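Local coordinates for protein pseudoalteromonas arctica PAMC 21717 (Pseudoalteromonas arctica, PDB 5YL7) that hydrolyses peptide bonds as a cold-active, calcium-binding serine protease of the subtilase family, secured by three disulfides, at residues G20-A30 and I328-S339; G217-G225 and N239-A248. All coordinates share one frame; numbering follows the deposited sequence.

In the fold
Contact 1 ties a short helix near the N-terminus, within 20-30, to the C-terminal helix of 328-339, while contact 2 pairs the last two strands of the central parallel sheet, 217-225 and 239-248. Along the chain contact 2 is nested inside the loop that contact 1 closes. Their centres lie about 17 Å apart, yet they touch: V329 N probably hydrogen-bonds A243 O at 3.0 Å, V329 CG2 packs on V242 CG2 at 3.6 Å, and L21 CD1 reaches P245 CD at 3.9 Å. The edge strand therefore meets segments near both ends of the chain. At the N-terminal end of the strand pair D241 and V218 O bind calcium, whereas G246, past the C-terminal end, lies near the probable Ser-His-Asp triad of S281, H100 and D41.

Contact 1 of 2, residues G20-A30 and I328-S339; sequences GLNLPTAWDTA and IVDAAAAVAAAS
Helix 331-338 runs beside the short helical turn at about 23-27, their axes 7.6 Å apart at closest approach and 28° from parallel. At its start A331 N donates to L21 O (2.9 Å), and a water bridges G20 O and V329 O. D330 is the N-cap: with CG trans to its own backbone N (chi1 175°), OD1 swings back to accept from A333 N. N22 ND2 reaches the same oxygen at 2.8 Å, coming over the opposite face of the carboxylate, with the two flat groups turned 61° apart. Replacing D330 by an alanine removes the carboxylate, which would probably leave A333 N without its cap and the N22 amide without its acceptor. Small residues suit the interface beyond: A26 CB sits 3.7 Å from A331 CB, and L23, whose CB points away, brings CD2 back to that same methyl. Farther on, T29 CG2 slides past V335 CG1 in a tight 3.4 Å contact, while V335 CG2 faces the methyls of A26 and A30. Behind this pair lies helix 280-297, whose V290 meets L21 and A334 and whose L293 meets V335; strand 242-245 receives L21 on P245 and V329 on V242.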
loop_
_atom_site.group_PDB
_atom_site.type_symbol
_atom_site.label_atom_id
_atom_site.label_comp_id
_atom_site.label_asym_id
_atom_site.label_seq_id
_atom_site.Cartn_x
_atom_site.Cartn_y
_atom_site.Cartn_z
ATOM N N GLY A 20 -1.345 -7.181 15.444
ATOM C CA GLY A 20 -0.279 -7.371 14.505
ATOM C C GLY A 20 -0.509 -8.434 13.482
ATOM O O GLY A 20 -1.445 -9.215 13.494
ATOM N N LEU A 21 0.407 -8.439 12.481
ATOM C CA LEU A 21 0.321 -9.258 11.291
ATOM C C LEU A 21 0.898 -10.666 11.407
ATOM O O LEU A 21 0.900 -11.424 10.446
ATOM C CB LEU A 21 0.962 -8.530 10.109
ATOM C CG LEU A 21 0.366 -8.748 8.741
ATOM C CD1 LEU A 21 -1.000 -8.125 8.569
ATOM C CD2 LEU A 21 1.348 -8.285 7.683
ATOM N N ASN A 22 1.493 -11.001 12.570
ATOM C CA ASN A 22 2.080 -12.314 12.827
ATOM C C ASN A 22 3.193 -12.615 11.838
ATOM O O ASN A 22 3.258 -13.719 11.310
ATOM C CB ASN A 22 0.992 -13.417 12.836
ATOM C CG ASN A 22 1.409 -14.645 13.596
ATOM O OD1 ASN A 22 2.239 -14.564 14.524
ATOM N ND2 ASN A 22 0.858 -15.777 13.193
ATOM N N LEU A 23 4.078 -11.628 11.667
ATOM C CA LEU A 23 5.190 -11.725 10.698
ATOM C C LEU A 23 6.395 -12.565 11.155
ATOM O O LEU A 23 6.951 -13.259 10.299
ATOM C CB LEU A 23 5.600 -10.372 10.270
ATOM C CG LEU A 23 4.692 -9.801 9.171
ATOM C CD1 LEU A 23 4.821 -8.281 9.102
ATOM C CD2 LEU A 23 4.992 -10.460 7.807
ATOM N N PRO A 24 6.846 -12.497 12.425
ATOM C CA PRO A 24 8.115 -13.213 12.693
ATOM C C PRO A 24 8.105 -14.657 12.301
ATOM O O PRO A 24 9.139 -15.122 11.673
ATOM C CB PRO A 24 8.247 -12.981 14.215
ATOM C CG PRO A 24 7.690 -11.601 14.439
ATOM C CD PRO A 24 6.450 -11.613 13.526
ATOM N N THR A 25 7.083 -15.411 12.539
ATOM C CA THR A 25 7.021 -16.755 12.132
ATOM C C THR A 25 6.962 -16.936 10.631
ATOM O O THR A 25 7.532 -17.825 9.992
ATOM C CB THR A 25 5.802 -17.519 12.810
ATOM O OG1 THR A 25 6.159 -17.526 14.192
ATOM C CG2 THR A 25 5.653 -18.935 12.205
ATOM N N ALA A 26 6.214 -15.996 9.935
ATOM C CA ALA A 26 6.200 -16.053 8.492
ATOM C C ALA A 26 7.580 -15.916 7.867
ATOM O O ALA A 26 7.887 -16.623 6.896
ATOM C CB ALA A 26 5.254 -14.958 7.967
ATOM N N TRP A 27 8.340 -14.987 8.411
ATOM C CA TRP A 27 9.707 -14.698 7.894
ATOM C C TRP A 27 10.642 -15.900 8.037
ATOM O O TRP A 27 11.658 -15.913 7.301
ATOM C CB TRP A 27 10.238 -13.500 8.580
ATOM C CG TRP A 27 9.572 -12.159 8.177
ATOM C CD1 TRP A 27 9.058 -11.824 6.954
ATOM C CD2 TRP A 27 9.467 -11.026 8.990
ATOM N NE1 TRP A 27 8.652 -10.551 6.993
ATOM C CE2 TRP A 27 8.879 -9.988 8.208
ATOM C CE3 TRP A 27 9.786 -10.718 10.333
ATOM C CZ2 TRP A 27 8.680 -8.731 8.696
ATOM C CZ3 TRP A 27 9.547 -9.525 10.833
ATOM C CH2 TRP A 27 8.932 -8.489 9.997
ATOM N N ASP A 28 10.355 -16.895 8.878
ATOM C CA ASP A 28 11.149 -18.145 8.878
ATOM C C ASP A 28 11.088 -18.823 7.564
ATOM O O ASP A 28 11.962 -19.696 7.275
ATOM C CB ASP A 28 10.635 -19.015 10.039
ATOM C CG ASP A 28 11.007 -18.474 11.358
ATOM O OD1 ASP A 28 11.980 -17.717 11.494
ATOM O OD2 ASP A 28 10.197 -18.740 12.340
ATOM N N THR A 29 10.025 -18.641 6.731
ATOM C CA THR A 29 9.767 -19.378 5.501
ATOM C C THR A 29 9.813 -18.478 4.266
ATOM O O THR A 29 10.125 -18.878 3.150
ATOM C CB THR A 29 8.237 -20.008 5.608
ATOM O OG1 THR A 29 8.283 -20.974 6.703
ATOM C CG2 THR A 29 7.890 -20.727 4.440
ATOM N N ALA A 30 9.288 -17.203 4.377
ATOM C CA ALA A 30 9.168 -16.347 3.173
ATOM C C ALA A 30 9.416 -14.924 3.606
ATOM O O ALA A 30 8.919 -14.449 4.626
ATOM C CB ALA A 30 7.768 -16.468 2.577
ATOM N N ILE A 328 -8.356 -10.780 10.544
ATOM C CA ILE A 328 -7.096 -10.039 10.364
ATOM C C ILE A 328 -6.123 -10.950 9.642
ATOM O O ILE A 328 -5.927 -12.113 10.009
ATOM C CB ILE A 328 -6.523 -9.589 11.700
ATOM C CG1 ILE A 328 -7.498 -8.651 12.421
ATOM C CG2 ILE A 328 -5.114 -8.950 11.559
ATOM C CD1 ILE A 328 -7.201 -8.414 13.873
ATOM N N VAL A 329 -5.485 -10.449 8.590
ATOM C CA VAL A 329 -4.460 -11.231 7.867
ATOM C C VAL A 329 -3.390 -11.758 8.834
ATOM O O VAL A 329 -2.917 -10.993 9.669
ATOM C CB VAL A 329 -3.860 -10.366 6.716
ATOM C CG1 VAL A 329 -2.596 -11.009 6.141
ATOM C CG2 VAL A 329 -4.906 -10.138 5.679
ATOM N N ASP A 330 -3.121 -13.040 8.639
ATOM C CA ASP A 330 -2.138 -13.734 9.476
ATOM C C ASP A 330 -1.057 -14.209 8.561
ATOM O O ASP A 330 -1.222 -15.127 7.805
ATOM C CB ASP A 330 -2.852 -14.891 10.212
ATOM C CG ASP A 330 -1.951 -15.748 11.012
ATOM O OD1 ASP A 330 -0.711 -15.735 10.832
ATOM O OD2 ASP A 330 -2.477 -16.542 11.881
ATOM N N ALA A 331 0.059 -13.460 8.609
ATOM C CA ALA A 331 1.127 -13.748 7.617
ATOM C C ALA A 331 1.611 -15.180 7.728
ATOM O O ALA A 331 1.900 -15.813 6.719
ATOM C CB ALA A 331 2.272 -12.813 7.815
ATOM N N ALA A 332 1.824 -15.631 8.941
ATOM C CA ALA A 332 2.355 -17.025 9.130
ATOM C C ALA A 332 1.450 -18.072 8.567
ATOM O O ALA A 332 1.877 -18.992 7.826
ATOM C CB ALA A 332 2.644 -17.284 10.573
ATOM N N ALA A 333 0.124 -17.910 8.839
ATOM C CA ALA A 333 -0.830 -18.871 8.323
ATOM C C ALA A 333 -0.968 -18.841 6.817
ATOM O O ALA A 333 -1.146 -19.833 6.143
ATOM C CB ALA A 333 -2.184 -18.695 9.002
ATOM N N ALA A 334 -0.914 -17.621 6.224
ATOM C CA ALA A 334 -0.949 -17.470 4.823
ATOM C C ALA A 334 0.246 -18.140 4.115
ATOM O O ALA A 334 0.057 -18.798 3.132
ATOM C CB ALA A 334 -1.030 -15.952 4.450
ATOM N N VAL A 335 1.451 -17.893 4.676
ATOM C CA VAL A 335 2.634 -18.553 4.073
ATOM C C VAL A 335 2.541 -20.062 4.209
ATOM O O VAL A 335 2.866 -20.747 3.225
ATOM C CB VAL A 335 3.864 -17.940 4.686
ATOM C CG1 VAL A 335 5.120 -18.790 4.494
ATOM C CG2 VAL A 335 4.072 -16.501 4.251
ATOM N N ALA A 336 2.065 -20.550 5.340
ATOM C CA ALA A 336 1.863 -21.989 5.486
ATOM C C ALA A 336 0.926 -22.532 4.457
ATOM O O ALA A 336 1.139 -23.609 3.837
ATOM C CB ALA A 336 1.356 -22.312 6.872
ATOM N N ALA A 337 -0.164 -21.830 4.183
ATOM C CA ALA A 337 -1.120 -22.251 3.194
ATOM C C ALA A 337 -0.642 -22.171 1.789
ATOM O O ALA A 337 -1.140 -22.914 0.915
ATOM C CB ALA A 337 -2.449 -21.431 3.350
ATOM N N ALA A 338 0.348 -21.332 1.520
ATOM C CA ALA A 338 0.903 -21.224 0.193
ATOM C C ALA A 338 2.079 -22.203 0.014
ATOM O O ALA A 338 2.623 -22.260 -1.080
ATOM C CB ALA A 338 1.462 -19.828 0.064
ATOM N N SER A 339 2.542 -22.872 1.063
ATOM C CA SER A 339 3.726 -23.768 1.017
ATOM C C SER A 339 3.269 -25.226 0.743
ATOM O O SER A 339 4.251 -26.035 0.622
ATOM C CB SER A 339 4.531 -23.591 2.307
ATOM O OG SER A 339 5.024 -22.273 2.492
HETATM O O HOH W 1 -2.231 -11.536 12.273
#

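Contact 2 of 2, residues G217-G225 and N239-A248; sequences GVVNVASVG and NIDVAAPGGA. With CA (calcium ion), chain F.
V221 to V224 pair in parallel with V242 to P245, closing one edge of the seven-stranded parallel sheet at the centre of the subtilisin-like fold. A222 N donates to V242 O, A222 O accepts from A244 N, and V224 N donates to A244 O. V221, S223, V242 and A244 share the face packed by helix 280-297; there V221 CG1, anti to its own N (chi1 -179°), spreads over A244 CB at 4.2 Å, and the methyl of A244 also touches V287 of that helix. On the other face A222 CB meets I240 CG2 at 3.7 Å, and V224 CG1 rests on A243 CB. The branched valines suit extended backbone, while the small alanines leave room for what packs on the faces of the sheet, as A244 does for V287.

At the N-terminal end of the pair, D241 does two jobs. Its chi1 of -65° sets CG beside the backbone N and trans to the carbonyl carbon, and the carboxylate grips calcium with both oxygens, OD2 at 2.4 Å. The anti lone pair of OD2 also accepts from N220 N at 2.8 Å, a nearly straight bond. V218 O, E307 and five waters complete the site, and K311 bonds OD1, probably offsetting some of the negative charge. N220 and N239 cross obliquely, their amide planes 69° apart: N220 ND2 points in its own amide plane to N239 OD1, arriving from above that carbonyl's plane, and S207 also bonds OD1.

At the other end S223 OG, bonded to Y233, lies 3.1 Å from G246 CA, where a side chain would collide. V224 O finishes the pairing by accepting from both G246 N at 3.0 Å and G247 N at 3.2 Å.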
loop_
_atom_site.group_PDB
_atom_site.type_symbol
_atom_site.label_atom_id
_atom_site.label_comp_id
_atom_site.label_asym_id
_atom_site.label_seq_id
_atom_site.Cartn_x
_atom_site.Cartn_y
_atom_site.Cartn_z
ATOM N N GLY A 217 -12.764 -8.114 -8.441
ATOM C CA GLY A 217 -11.460 -8.773 -8.612
ATOM C C GLY A 217 -10.312 -8.179 -7.860
ATOM O O GLY A 217 -9.186 -8.299 -8.305
ATOM N N VAL A 218 -10.605 -7.562 -6.714
ATOM C CA VAL A 218 -9.580 -6.915 -5.890
ATOM C C VAL A 218 -9.647 -7.438 -4.514
ATOM O O VAL A 218 -10.667 -7.944 -4.053
ATOM C CB VAL A 218 -9.731 -5.370 -5.909
ATOM C CG1 VAL A 218 -9.761 -4.819 -7.340
ATOM C CG2 VAL A 218 -10.928 -4.873 -5.165
ATOM N N VAL A 219 -8.554 -7.243 -3.781
ATOM C CA VAL A 219 -8.510 -7.549 -2.331
ATOM C C VAL A 219 -8.698 -6.205 -1.614
ATOM O O VAL A 219 -7.775 -5.377 -1.577
ATOM C CB VAL A 219 -7.195 -8.192 -1.917
ATOM C CG1 VAL A 219 -7.197 -8.555 -0.476
ATOM C CG2 VAL A 219 -6.864 -9.407 -2.808
ATOM N N ASN A 220 -9.891 -5.984 -1.068
ATOM C CA ASN A 220 -10.247 -4.720 -0.427
ATOM C C ASN A 220 -10.062 -4.860 1.058
ATOM O O ASN A 220 -10.522 -5.847 1.688
ATOM C CB ASN A 220 -11.699 -4.329 -0.751
ATOM C CG ASN A 220 -11.963 -2.885 -0.450
ATOM O OD1 ASN A 220 -11.101 -2.052 -0.461
ATOM N ND2 ASN A 220 -13.273 -2.570 -0.216
ATOM N N VAL A 221 -9.324 -3.909 1.631
ATOM C CA VAL A 221 -8.739 -4.068 2.987
ATOM C C VAL A 221 -9.275 -2.989 3.924
ATOM O O VAL A 221 -9.113 -1.787 3.692
ATOM C CB VAL A 221 -7.223 -3.948 2.889
ATOM C CG1 VAL A 221 -6.579 -4.130 4.270
ATOM C CG2 VAL A 221 -6.662 -4.978 1.921
ATOM N N ALA A 222 -9.874 -3.492 5.025
ATOM C CA ALA A 222 -10.283 -2.631 6.177
ATOM C C ALA A 222 -9.112 -2.534 7.135
ATOM O O ALA A 222 -8.184 -3.332 7.168
ATOM C CB ALA A 222 -11.504 -3.211 6.854
ATOM N N SER A 223 -9.163 -1.515 8.013
ATOM C CA SER A 223 -8.123 -1.242 8.961
ATOM C C SER A 223 -8.491 -1.569 10.393
ATOM O O SER A 223 -9.619 -1.144 10.815
ATOM C CB SER A 223 -7.761 0.216 8.922
ATOM O OG SER A 223 -6.826 0.531 9.957
ATOM N N VAL A 224 -7.663 -2.264 11.129
ATOM C CA VAL A 224 -7.738 -2.394 12.578
ATOM C C VAL A 224 -6.730 -1.518 13.224
ATOM O O VAL A 224 -5.644 -1.199 12.717
ATOM C CB VAL A 224 -7.653 -3.817 13.098
ATOM C CG1 VAL A 224 -8.818 -4.664 12.580
ATOM C CG2 VAL A 224 -6.328 -4.466 12.767
ATOM N N GLY A 225 -7.036 -1.128 14.469
ATOM C CA GLY A 225 -6.053 -0.481 15.361
ATOM C C GLY A 225 -5.280 -1.477 16.129
ATOM O O GLY A 225 -5.425 -2.694 16.036
ATOM N N ASN A 239 -18.065 -5.909 0.779
ATOM C CA ASN A 239 -16.987 -6.068 -0.137
ATOM C C ASN A 239 -15.613 -5.994 0.532
ATOM O O ASN A 239 -14.595 -6.176 -0.137
ATOM C CB ASN A 239 -17.056 -5.106 -1.311
ATOM C CG ASN A 239 -16.780 -3.697 -0.981
ATOM O OD1 ASN A 239 -16.113 -3.406 0.054
ATOM N ND2 ASN A 239 -17.150 -2.739 -1.796
ATOM N N ILE A 240 -15.530 -5.873 1.841
ATOM C CA ILE A 240 -14.199 -5.993 2.527
ATOM C C ILE A 240 -13.867 -7.457 2.474
ATOM O O ILE A 240 -14.685 -8.352 2.839
ATOM C CB ILE A 240 -14.294 -5.552 3.981
ATOM C CG1 ILE A 240 -14.704 -4.033 4.088
ATOM C CG2 ILE A 240 -12.937 -5.762 4.653
ATOM C CD1 ILE A 240 -13.835 -3.046 3.516
ATOM N N ASP A 241 -12.621 -7.744 2.043
ATOM C CA ASP A 241 -12.155 -9.113 2.031
ATOM C C ASP A 241 -11.489 -9.518 3.281
ATOM O O ASP A 241 -11.695 -10.632 3.850
ATOM C CB ASP A 241 -11.191 -9.285 0.851
ATOM C CG ASP A 241 -11.903 -9.100 -0.464
ATOM O OD1 ASP A 241 -12.899 -9.886 -0.716
ATOM O OD2 ASP A 241 -11.560 -8.246 -1.309
ATOM N N VAL A 242 -10.588 -8.666 3.807
ATOM C CA VAL A 242 -9.759 -8.895 5.010
ATOM C C VAL A 242 -9.500 -7.572 5.695
ATOM O O VAL A 242 -9.718 -6.510 5.106
ATOM C CB VAL A 242 -8.402 -9.555 4.663
ATOM C CG1 VAL A 242 -8.583 -10.910 3.967
ATOM C CG2 VAL A 242 -7.554 -8.631 3.799
ATOM N N ALA A 243 -9.007 -7.652 6.931
ATOM C CA ALA A 243 -8.506 -6.512 7.626
ATOM C C ALA A 243 -7.042 -6.637 7.918
ATOM O O ALA A 243 -6.513 -7.743 8.019
ATOM C CB ALA A 243 -9.269 -6.308 8.918
ATOM N N ALA A 244 -6.407 -5.502 8.185
ATOM C CA ALA A 244 -4.985 -5.483 8.595
ATOM C C ALA A 244 -4.774 -4.238 9.437
ATOM O O ALA A 244 -5.573 -3.289 9.324
ATOM C CB ALA A 244 -4.067 -5.555 7.380
ATOM N N PRO A 245 -3.681 -4.154 10.194
ATOM C CA PRO A 245 -3.440 -2.947 10.961
ATOM C C PRO A 245 -3.180 -1.757 10.115
ATOM O O PRO A 245 -2.222 -1.701 9.337
ATOM C CB PRO A 245 -2.203 -3.357 11.820
ATOM C CG PRO A 245 -1.585 -4.421 11.078
ATOM C CD PRO A 245 -2.682 -5.201 10.475
ATOM N N GLY A 246 -3.981 -0.692 10.299
ATOM C CA GLY A 246 -3.742 0.620 9.795
ATOM C C GLY A 246 -3.579 1.727 10.796
ATOM O O GLY A 246 -3.332 2.854 10.451
ATOM N N GLY A 247 -3.793 1.339 12.074
ATOM C CA GLY A 247 -3.569 2.273 13.191
ATOM C C GLY A 247 -4.754 3.127 13.520
ATOM O O GLY A 247 -5.649 3.349 12.714
ATOM N N ALA A 248 -4.765 3.567 14.766
ATOM C CA ALA A 248 -5.849 4.455 15.269
ATOM C C ALA A 248 -5.214 5.501 16.150
ATOM O O ALA A 248 -5.014 5.191 17.373
ATOM C CB ALA A 248 -6.927 3.667 15.924
HETATM CA CA CA F . -12.562 -9.075 -3.339
HETATM O O HOH W 2 -13.450 -7.593 -5.196
HETATM O O HOH W 3 -14.172 -7.419 -2.519
HETATM O O HOH W 4 -14.911 -9.067 -1.696
HETATM O O HOH W 5 -14.421 -10.558 -3.470
HETATM O O HOH W 6 -12.197 -10.144 -5.600
#